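KaiC-like domain-containing protein (Pyrococcus horikoshii, PDB 3BS4) is of unknown function but has a KaiC-like domain and, in this crystal form, holds an unidentified peptide. Local coordinates at residues Phe90-Gly95 / Trp104-Met109; Phe55-Pro60 / Ser149-Val154; Glu113-Lys118 / Leu161-Thr166. One frame throughout, in Å; residues are numbered along the deposited sequence. Where two conformers were deposited one is given.

Contact 1: residues Phe90-Gly95 / Trp104-Met109; sequences FGSFHG and WYLEGM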
loop_
_atom_site.group_PDB
_atom_site.type_symbol
_atom_site.label_atom_id
_atom_site.label_comp_id
_atom_site.label_asym_id
_atom_site.label_seq_id
_atom_site.Cartn_x
_atom_site.Cartn_y
_atom_site.Cartn_z
ATOM N N PHE A 90 0.660 -12.444 5.466
ATOM C CA PHE A 90 1.423 -12.769 6.667
ATOM C C PHE A 90 0.906 -14.070 7.283
ATOM O O PHE A 90 1.689 -14.991 7.564
ATOM C CB PHE A 90 1.336 -11.623 7.674
ATOM C CG PHE A 90 2.167 -11.853 8.912
ATOM C CD1 PHE A 90 3.472 -11.356 8.989
ATOM C CD2 PHE A 90 1.670 -12.616 9.972
ATOM C CE1 PHE A 90 4.246 -11.591 10.113
ATOM C CE2 PHE A 90 2.436 -12.841 11.103
ATOM C CZ PHE A 90 3.725 -12.325 11.168
ATOM N N GLY A 91 -0.404 -14.155 7.498
ATOM C CA GLY A 91 -0.951 -15.376 8.116
ATOM C C GLY A 91 -0.733 -16.592 7.230
ATOM O O GLY A 91 -0.501 -17.706 7.720
ATOM N N SER A 92 -0.795 -16.380 5.922
ATOM C CA SER A 92 -0.589 -17.447 4.947
ATOM C C SER A 92 0.824 -18.002 5.037
ATOM O O SER A 92 1.003 -19.218 5.072
ATOM C CB SER A 92 -0.873 -16.928 3.533
ATOM O OG SER A 92 -2.204 -16.423 3.453
ATOM N N PHE A 93 1.825 -17.122 5.098
ATOM C CA PHE A 93 3.201 -17.586 5.230
ATOM C C PHE A 93 3.512 -18.179 6.591
ATOM O O PHE A 93 4.377 -19.062 6.695
ATOM C CB PHE A 93 4.190 -16.458 4.916
ATOM C CG PHE A 93 4.507 -16.334 3.460
ATOM C CD1 PHE A 93 5.387 -17.227 2.847
ATOM C CD2 PHE A 93 3.940 -15.332 2.697
ATOM C CE1 PHE A 93 5.682 -17.109 1.496
ATOM C CE2 PHE A 93 4.248 -15.205 1.347
ATOM C CZ PHE A 93 5.112 -16.109 0.748
ATOM N N HIS A 94 2.851 -17.678 7.633
ATOM C CA HIS A 94 3.223 -18.034 8.990
ATOM C C HIS A 94 2.286 -19.046 9.645
ATOM O O HIS A 94 2.461 -19.380 10.812
ATOM C CB HIS A 94 3.422 -16.780 9.850
ATOM C CG HIS A 94 4.564 -15.926 9.397
ATOM N ND1 HIS A 94 5.887 -16.292 9.558
ATOM C CD2 HIS A 94 4.580 -14.739 8.750
ATOM C CE1 HIS A 94 6.666 -15.350 9.052
ATOM N NE2 HIS A 94 5.894 -14.394 8.557
ATOM N N GLY A 95 1.301 -19.517 8.888
ATOM C CA GLY A 95 0.477 -20.661 9.295
ATOM C C GLY A 95 -0.593 -20.356 10.318
ATOM O O GLY A 95 -1.045 -21.258 11.052
ATOM N N TRP A 104 -8.898 -13.160 2.868
ATOM C CA TRP A 104 -8.457 -14.251 2.012
ATOM C C TRP A 104 -7.127 -14.792 2.459
ATOM O O TRP A 104 -6.211 -14.022 2.771
ATOM C CB TRP A 104 -8.320 -13.769 0.573
ATOM C CG TRP A 104 -9.366 -14.298 -0.332
ATOM C CD1 TRP A 104 -10.689 -13.972 -0.330
ATOM C CD2 TRP A 104 -9.185 -15.247 -1.391
ATOM N NE1 TRP A 104 -11.347 -14.663 -1.314
ATOM C CE2 TRP A 104 -10.449 -15.449 -1.985
ATOM C CE3 TRP A 104 -8.082 -15.953 -1.890
ATOM C CZ2 TRP A 104 -10.642 -16.324 -3.056
ATOM C CZ3 TRP A 104 -8.275 -16.819 -2.971
ATOM C CH2 TRP A 104 -9.546 -16.997 -3.534
ATOM N N TYR A 105 -7.019 -16.120 2.479
ATOM C CA TYR A 105 -5.778 -16.824 2.801
ATOM C C TYR A 105 -5.264 -17.566 1.589
ATOM O O TYR A 105 -6.049 -18.181 0.874
ATOM C CB TYR A 105 -6.010 -17.791 3.950
ATOM C CG TYR A 105 -6.125 -17.018 5.212
ATOM C CD1 TYR A 105 -4.976 -16.605 5.886
ATOM C CD2 TYR A 105 -7.369 -16.617 5.706
ATOM C CE1 TYR A 105 -5.060 -15.854 7.035
ATOM C CE2 TYR A 105 -7.456 -15.851 6.863
ATOM C CZ TYR A 105 -6.285 -15.474 7.512
ATOM O OH TYR A 105 -6.318 -14.703 8.662
ATOM N N LEU A 106 -3.953 -17.499 1.372
ATOM C CA LEU A 106 -3.303 -18.157 0.236
ATOM C C LEU A 106 -2.877 -19.560 0.643
ATOM O O LEU A 106 -2.141 -19.738 1.619
ATOM C CB LEU A 106 -2.085 -17.366 -0.251
ATOM C CG LEU A 106 -2.295 -15.858 -0.453
ATOM C CD1 LEU A 106 -0.970 -15.121 -0.342
ATOM C CD2 LEU A 106 -3.016 -15.529 -1.756
ATOM N N GLU A 107 -3.337 -20.543 -0.128
ATOM C CA GLU A 107 -3.159 -21.952 0.201
ATOM C C GLU A 107 -2.068 -22.556 -0.676
ATOM O O GLU A 107 -1.789 -22.043 -1.753
ATOM C CB GLU A 107 -4.482 -22.703 -0.014
ATOM C CG GLU A 107 -5.688 -22.082 0.704
ATOM C CD GLU A 107 -5.616 -22.195 2.227
ATOM O OE1 GLU A 107 -4.965 -23.132 2.744
ATOM O OE2 GLU A 107 -6.225 -21.340 2.916
ATOM N N GLY A 108 -1.453 -23.641 -0.211
ATOM C CA GLY A 108 -0.424 -24.337 -0.990
ATOM C C GLY A 108 0.963 -23.729 -0.928
ATOM O O GLY A 108 1.276 -22.937 -0.030
ATOM N N MET A 109 1.802 -24.100 -1.892
ATOM C CA MET A 109 3.166 -23.603 -1.942
ATOM C C MET A 109 3.134 -22.134 -2.301
ATOM O O MET A 109 2.508 -21.734 -3.288
ATOM C CB MET A 109 4.009 -24.394 -2.957
ATOM C CG MET A 109 5.389 -23.806 -3.283
ATOM S SD MET A 109 6.591 -23.792 -1.918
ATOM C CE MET A 109 6.844 -25.550 -1.679
#

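Contact 2: residues Phe55-Pro60 / Ser149-Val154; sequences FSISYP and SGYLEV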
loop_
_atom_site.group_PDB
_atom_site.type_symbol
_atom_site.label_atom_id
_atom_site.label_comp_id
_atom_site.label_asym_id
_atom_site.label_seq_id
_atom_site.Cartn_x
_atom_site.Cartn_y
_atom_site.Cartn_z
ATOM N N PHE A 55 -2.949 -5.892 0.773
ATOM C CA PHE A 55 -2.073 -7.068 0.812
ATOM C C PHE A 55 -1.290 -6.949 2.094
ATOM O O PHE A 55 -0.371 -6.134 2.203
ATOM C CB PHE A 55 -1.171 -7.091 -0.426
ATOM C CG PHE A 55 -1.965 -7.090 -1.700
ATOM C CD1 PHE A 55 -2.434 -8.292 -2.232
ATOM C CD2 PHE A 55 -2.328 -5.893 -2.292
ATOM C CE1 PHE A 55 -3.206 -8.297 -3.400
ATOM C CE2 PHE A 55 -3.107 -5.877 -3.445
ATOM C CZ PHE A 55 -3.544 -7.091 -3.998
ATOM N N SER A 56 -1.705 -7.726 3.091
ATOM C CA SER A 56 -1.159 -7.575 4.438
ATOM C C SER A 56 -0.015 -8.554 4.600
ATOM O O SER A 56 -0.221 -9.699 4.971
ATOM C CB SER A 56 -2.258 -7.817 5.464
ATOM O OG SER A 56 -1.769 -7.519 6.751
ATOM N N ILE A 57 1.185 -8.088 4.243
ATOM C CA ILE A 57 2.355 -8.939 4.049
ATOM C C ILE A 57 3.202 -9.029 5.318
ATOM O O ILE A 57 3.702 -10.104 5.662
ATOM C CB ILE A 57 3.230 -8.355 2.899
ATOM C CG1 ILE A 57 2.451 -8.342 1.557
ATOM C CG2 ILE A 57 4.575 -9.099 2.759
ATOM C CD1 ILE A 57 2.851 -7.200 0.615
ATOM N N SER A 58 3.364 -7.895 5.998
ATOM C CA SER A 58 4.418 -7.754 7.001
ATOM C C SER A 58 3.991 -7.929 8.448
ATOM O O SER A 58 4.866 -8.180 9.304
ATOM C CB SER A 58 5.111 -6.398 6.861
ATOM O OG SER A 58 5.871 -6.340 5.679
ATOM N N TYR A 59 2.691 -7.759 8.724
ATOM C CA TYR A 59 2.195 -7.711 10.108
ATOM C C TYR A 59 1.056 -8.688 10.322
ATOM O O TYR A 59 0.243 -8.908 9.415
ATOM C CB TYR A 59 1.740 -6.276 10.492
ATOM C CG TYR A 59 2.858 -5.293 10.291
ATOM C CD1 TYR A 59 3.949 -5.288 11.161
ATOM C CD2 TYR A 59 2.888 -4.455 9.171
ATOM C CE1 TYR A 59 5.017 -4.439 10.969
ATOM C CE2 TYR A 59 3.958 -3.603 8.961
ATOM C CZ TYR A 59 5.021 -3.605 9.868
ATOM O OH TYR A 59 6.122 -2.785 9.714
ATOM N N PRO A 60 0.983 -9.250 11.539
ATOM C CA PRO A 60 -0.172 -10.073 11.894
ATOM C C PRO A 60 -1.453 -9.267 11.735
ATOM O O PRO A 60 -1.475 -8.072 12.017
ATOM C CB PRO A 60 0.045 -10.378 13.375
ATOM C CG PRO A 60 1.500 -10.117 13.653
ATOM C CD PRO A 60 1.968 -9.128 12.629
ATOM N N SER A 149 8.666 -4.566 1.328
ATOM C CA SER A 149 9.943 -4.958 1.942
ATOM C C SER A 149 9.832 -6.282 2.717
ATOM O O SER A 149 10.836 -6.976 2.938
ATOM C CB SER A 149 10.480 -3.814 2.845
ATOM O OG SER A 149 9.455 -3.331 3.710
ATOM N N GLY A 150 8.609 -6.650 3.106
ATOM C CA GLY A 150 8.369 -7.906 3.818
ATOM C C GLY A 150 8.746 -9.144 3.024
ATOM O O GLY A 150 9.037 -10.195 3.611
ATOM N N TYR A 151 8.731 -9.054 1.693
ATOM C CA TYR A 151 9.069 -10.230 0.874
ATOM C C TYR A 151 10.491 -10.713 1.117
ATOM O O TYR A 151 10.771 -11.872 0.904
ATOM C CB TYR A 151 8.829 -9.953 -0.609
ATOM C CG TYR A 151 7.358 -9.866 -0.916
ATOM C CD1 TYR A 151 6.519 -10.951 -0.653
ATOM C CD2 TYR A 151 6.797 -8.688 -1.444
ATOM C CE1 TYR A 151 5.149 -10.886 -0.917
ATOM C CE2 TYR A 151 5.412 -8.616 -1.701
ATOM C CZ TYR A 151 4.613 -9.716 -1.440
ATOM O OH TYR A 151 3.248 -9.680 -1.666
ATOM N N LEU A 152 11.378 -9.818 1.530
ATOM C CA LEU A 152 12.760 -10.211 1.778
ATOM C C LEU A 152 12.892 -11.121 3.000
ATOM O O LEU A 152 13.978 -11.682 3.235
ATOM C CB LEU A 152 13.656 -8.974 1.891
ATOM C CG LEU A 152 13.828 -8.165 0.600
ATOM C CD1 LEU A 152 14.560 -6.855 0.865
ATOM C CD2 LEU A 152 14.589 -8.978 -0.470
ATOM N N GLU A 153 11.814 -11.285 3.775
ATOM C CA GLU A 153 11.833 -12.232 4.903
ATOM C C GLU A 153 11.616 -13.663 4.427
ATOM O O GLU A 153 11.994 -14.613 5.127
ATOM C CB GLU A 153 10.781 -11.849 5.949
ATOM C CG GLU A 153 11.072 -10.526 6.615
ATOM C CD GLU A 153 9.849 -9.861 7.242
ATOM O OE1 GLU A 153 8.924 -10.580 7.693
ATOM O OE2 GLU A 153 9.818 -8.606 7.283
ATOM N N VAL A 154 11.022 -13.822 3.239
ATOM C CA VAL A 154 10.654 -15.145 2.710
ATOM C C VAL A 154 11.340 -15.492 1.382
ATOM O O VAL A 154 11.481 -16.678 1.049
ATOM C CB VAL A 154 9.113 -15.344 2.561
ATOM C CG1 VAL A 154 8.429 -15.465 3.935
ATOM C CG2 VAL A 154 8.468 -14.213 1.746
HETATM O O HOH W 1 8.284 -6.531 6.987
HETATM O O HOH W 2 7.311 -9.446 9.337
#

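Contact 3: residues Glu113-Lys118 / Leu161-Thr166; sequences ETLPIK and LRYLET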
loop_
_atom_site.group_PDB
_atom_site.type_symbol
_atom_site.label_atom_id
_atom_site.label_comp_id
_atom_site.label_asym_id
_atom_site.label_seq_id
_atom_site.Cartn_x
_atom_site.Cartn_y
_atom_site.Cartn_z
ATOM N N GLU A 113 7.499 -17.949 -7.546
ATOM C CA GLU A 113 6.899 -18.370 -8.813
ATOM C C GLU A 113 5.375 -18.559 -8.743
ATOM O O GLU A 113 4.672 -18.319 -9.702
ATOM C CB GLU A 113 7.523 -19.693 -9.267
ATOM C CG GLU A 113 9.043 -19.697 -9.343
ATOM C CD GLU A 113 9.597 -21.044 -9.776
ATOM O OE1 GLU A 113 9.236 -22.077 -9.167
ATOM O OE2 GLU A 113 10.396 -21.070 -10.732
ATOM N N THR A 114 4.879 -19.044 -7.611
ATOM C CA THR A 114 3.444 -19.366 -7.495
ATOM C C THR A 114 2.605 -18.193 -6.993
ATOM O O THR A 114 1.407 -18.108 -7.288
ATOM C CB THR A 114 3.179 -20.541 -6.531
ATOM O OG1 THR A 114 3.530 -20.151 -5.195
ATOM C CG2 THR A 114 3.983 -21.786 -6.940
ATOM N N LEU A 115 3.233 -17.307 -6.218
ATOM C CA LEU A 115 2.496 -16.246 -5.531
ATOM C C LEU A 115 1.724 -15.293 -6.482
ATOM O O LEU A 115 0.567 -14.966 -6.196
ATOM C CB LEU A 115 3.422 -15.473 -4.588
ATOM C CG LEU A 115 2.739 -14.478 -3.648
ATOM C CD1 LEU A 115 1.588 -15.133 -2.884
ATOM C CD2 LEU A 115 3.717 -13.829 -2.682
ATOM N N PRO A 116 2.346 -14.823 -7.583
ATOM C CA PRO A 116 1.618 -13.915 -8.479
ATOM C C PRO A 116 0.253 -14.418 -8.950
ATOM O O PRO A 116 -0.721 -13.669 -8.856
ATOM C CB PRO A 116 2.579 -13.749 -9.667
ATOM C CG PRO A 116 3.916 -13.810 -9.010
ATOM C CD PRO A 116 3.745 -14.981 -8.041
ATOM N N ILE A 117 0.173 -15.657 -9.434
ATOM C CA ILE A 117 -1.117 -16.196 -9.893
ATOM C C ILE A 117 -2.086 -16.411 -8.725
ATOM O O ILE A 117 -3.310 -16.236 -8.869
ATOM C CB ILE A 117 -0.946 -17.468 -10.799
ATOM C CG1 ILE A 117 -2.251 -17.810 -11.516
ATOM C CG2 ILE A 117 -0.428 -18.649 -10.022
ATOM C CD1 ILE A 117 -2.358 -17.106 -12.856
ATOM N N LYS A 118 -1.557 -16.767 -7.558
ATOM C CA LYS A 118 -2.419 -16.930 -6.387
ATOM C C LYS A 118 -3.021 -15.581 -5.951
ATOM O O LYS A 118 -4.205 -15.506 -5.590
ATOM C CB LYS A 118 -1.693 -17.650 -5.253
ATOM C CG LYS A 118 -1.394 -19.098 -5.650
ATOM C CD LYS A 118 -0.838 -19.934 -4.513
ATOM C CE LYS A 118 -0.831 -21.401 -4.963
ATOM N NZ LYS A 118 -0.177 -22.275 -3.940
ATOM N N LEU A 161 13.335 -10.112 -7.014
ATOM C CA LEU A 161 13.422 -9.405 -8.286
ATOM C C LEU A 161 12.665 -10.131 -9.387
ATOM O O LEU A 161 11.971 -9.497 -10.180
ATOM C CB LEU A 161 14.893 -9.191 -8.667
ATOM C CG LEU A 161 15.558 -8.086 -7.825
ATOM C CD1 LEU A 161 17.079 -8.190 -7.831
ATOM C CD2 LEU A 161 15.121 -6.692 -8.279
ATOM N N ARG A 162 12.786 -11.453 -9.430
ATOM C CA ARG A 162 12.023 -12.266 -10.397
ATOM C C ARG A 162 10.538 -12.196 -10.100
ATOM O O ARG A 162 9.719 -12.078 -11.009
ATOM C CB ARG A 162 12.461 -13.733 -10.356
ATOM C CG ARG A 162 13.867 -13.957 -10.824
ATOM C CD ARG A 162 14.084 -15.422 -11.231
ATOM N NE ARG A 162 13.480 -16.380 -10.300
ATOM C CZ ARG A 162 14.128 -16.973 -9.299
ATOM N NH1 ARG A 162 15.410 -16.701 -9.080
ATOM N NH2 ARG A 162 13.488 -17.838 -8.516
ATOM N N TYR A 163 10.192 -12.271 -8.816
ATOM C CA TYR A 163 8.795 -12.166 -8.390
ATOM C C TYR A 163 8.119 -10.869 -8.863
ATOM O O TYR A 163 6.973 -10.880 -9.343
ATOM C CB TYR A 163 8.721 -12.287 -6.859
ATOM C CG TYR A 163 7.421 -11.813 -6.300
ATOM C CD1 TYR A 163 6.266 -12.594 -6.414
ATOM C CD2 TYR A 163 7.330 -10.565 -5.684
ATOM C CE1 TYR A 163 5.050 -12.151 -5.910
ATOM C CE2 TYR A 163 6.110 -10.104 -5.174
ATOM C CZ TYR A 163 4.977 -10.918 -5.299
ATOM O OH TYR A 163 3.748 -10.511 -4.822
ATOM N N LEU A 164 8.837 -9.754 -8.726
ATOM C CA LEU A 164 8.315 -8.458 -9.154
ATOM C C LEU A 164 8.021 -8.470 -10.640
ATOM O O LEU A 164 7.017 -7.897 -11.074
ATOM C CB LEU A 164 9.266 -7.294 -8.827
ATOM C CG LEU A 164 9.440 -6.994 -7.335
ATOM C CD1 LEU A 164 10.653 -6.064 -7.102
ATOM C CD2 LEU A 164 8.149 -6.385 -6.767
ATOM N N GLU A 165 8.898 -9.116 -11.414
ATOM C CA GLU A 165 8.684 -9.152 -12.860
ATOM C C GLU A 165 7.561 -10.111 -13.243
ATOM O O GLU A 165 6.694 -9.763 -14.033
ATOM C CB GLU A 165 9.981 -9.449 -13.620
ATOM C CG GLU A 165 9.821 -9.349 -15.160
ATOM C CD GLU A 165 9.356 -7.984 -15.674
ATOM O OE1 GLU A 165 9.470 -6.953 -14.963
ATOM O OE2 GLU A 165 8.860 -7.941 -16.829
ATOM N N THR A 166 7.536 -11.288 -12.640
ATOM C CA THR A 166 6.453 -12.253 -12.923
ATOM C C THR A 166 5.092 -11.680 -12.533
ATOM O O THR A 166 4.100 -11.917 -13.216
ATOM C CB THR A 166 6.698 -13.569 -12.178
ATOM O OG1 THR A 166 7.978 -14.098 -12.558
ATOM C CG2 THR A 166 5.624 -14.594 -12.509
#

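Contact 1: residues Phe90-Gly95 / Trp104-Met109
Ser92, on helix 89-94, and Leu106, in the extended but irregular chain after strand 103-104, bring their backbones nearest each other, with Ser92 CA 5.5 Å from Leu106 CA. No backbone-to-backbone bond joins the two; the Ser92 hydroxyl does it instead. Leu106 N donates to Ser92 OG at 2.9 Å, and the bond is nearly straight, 165° at the hydrogen. The serine torsion explains this: OG lies beside the residue's own backbone N (chi1 -58°), where it also hydrogen-bonds to Asp88 O. The hydroxyl thus ties the residue just before its helix to the 104-109 chain.

Side-chain carbons of Leu106 and Tyr105 close round the oxygen. Leu106 CB lies 3.8 Å from Ser92 OG, and Tyr105 CD1 approaches the same oxygen obliquely at 3.7 Å. Gly91 sits at the edge of the Tyr105 ring, near its plane, with Gly91 CA 4.3 Å from Tyr105 CE1. A beta carbon on Gly91 would come to about 3.0 Å from Tyr105 CE1, a tight fit, consistent with a glycine where the ring edge lies against the helix backbone.

Strand 103-104 is the outermost parallel strand at this end of the sheet, beside strand 84-87; Leu106 also packs on Leu115 and Tyr119 of helix 115-132.

Contact 2: residues Phe55-Pro60 / Ser149-Val154
Ile57 and Tyr151 carry the apolar half of this contact, their side chains crossing at about a right angle. The methyl Ile57 CG2 stands over one face of the phenol ring in a CH-pi contact, 4.2 Å from the centroid of Tyr151 and only 14° off the ring normal. It gets there because CG2 is the branch anti to the isoleucine's backbone N, while the other branch runs on toward the phenol end, Ile57 CD1 coming within 3.7 Å of Tyr151 CZ. The hydroxyl beyond is not left to the isoleucine: it hydrogen-bonds to Tyr119 OH and to a polar side chain of the bound peptide.

Side chain meets backbone at Gly150, which lies against the turn that follows strand 51-56, with Ser58 OG 3.5 Å from Gly150 CA. A beta carbon here would run into both Ser58 OG and Ile57 CG2, so any larger residue would probably need the two segments to move apart.

Both segments follow neighbouring parallel strands, 51-56 and 141-146, at their C-terminal ends. The C-terminal ends of the parallel strands are where alpha/beta proteins, the KaiC and RecA relatives among them, commonly bind ligands, and here the peptide touches Phe55, Ile57 and Tyr151.

Polar links are indirect. Two waters bridge to the Glu153 carboxylate, one for each oxygen. The first donates to Glu153 OE2 at 2.6 Å and pairs with Ser58 OG at 2.8 Å; the second donates to Glu153 OE1 and to Ser58 O. Ser58 OG itself is also hydrogen-bonded to Ser147 N, just ahead of the second segment. Within 149-154, successive i to i+3 bonds, Glu153 N to Gly150 O among them, curl the chain so that Glu153 turns back toward Ser58.

Contact 3: residues Glu113-Lys118 / Leu161-Thr166
The Tyr163 ring is met obliquely by Leu115 and Pro116, neither squarely over a face nor in the plane of an edge, and both converge on its CD1-CE1 side. Pro116 CG lies 3.7 Å from Tyr163 CE1 and equally near CD1, with the neighbouring ring carbon CD almost as close, so one corner of the pyrrolidine spans that whole bond of the phenol. Leu115 comes in nearer the phenol end: its CD2 methyl is 3.9 Å from Tyr163 CE1 and the same distance from Tyr163 OH. Elsewhere around the tyrosine are the rings of Tyr151, tilted about 50° to it, and Phe155, at about 55°.

Tyr163 carries its ring toward helix 115-132 because CG is anti to the backbone N (chi1 164°), and its end thereby approaches the other helix although the beta carbon does not aim there. One turn further on, Thr166 offers its methyl, with CG2 at 4.0 Å from Pro116 CG, so the proline corner touches both the tyrosine ring and the threonine. Helix 115-132 thus packs by its N-terminal end against helix 157-173, where Ser167 and Val170 continue the surface met by Pro116.

With the phenol cut back to an alanine, Pro116 CG and Leu115 CD2 would probably face a gap, and a polar side chain on the bound peptide would lose one hydroxyl partner.

No hydrogen bond or salt bridge joins the two segments, so the join rests on carbon surfaces, and the polar end of Tyr163 is spent instead on the peptide. The fit of those surfaces therefore probably dominates where these two segments meet, while one side chain serves both that packing and the bound peptide.

In the fold
From the N terminus, the end of strand 51-56 and the turn after it form the first half of contact 2, and the loop opened there closes only at residues 149-154, after strand 141-146. Contact 1 lies wholly within that span: helix 89-94 meets the chain beyond strand 103-104 after a short excursion. Contact 3 begins inside the same span, at 113-118, but closes past it on helix 157-173, so contacts 2 and 3 cross. The three touch one another. Phe90 N reaches Ser56 O, Lys118 NZ reaches Glu107 O, and Tyr151 lies against Leu115, tying the C-terminal ends of the strands to helices 89-94, 115-132 and 157-173.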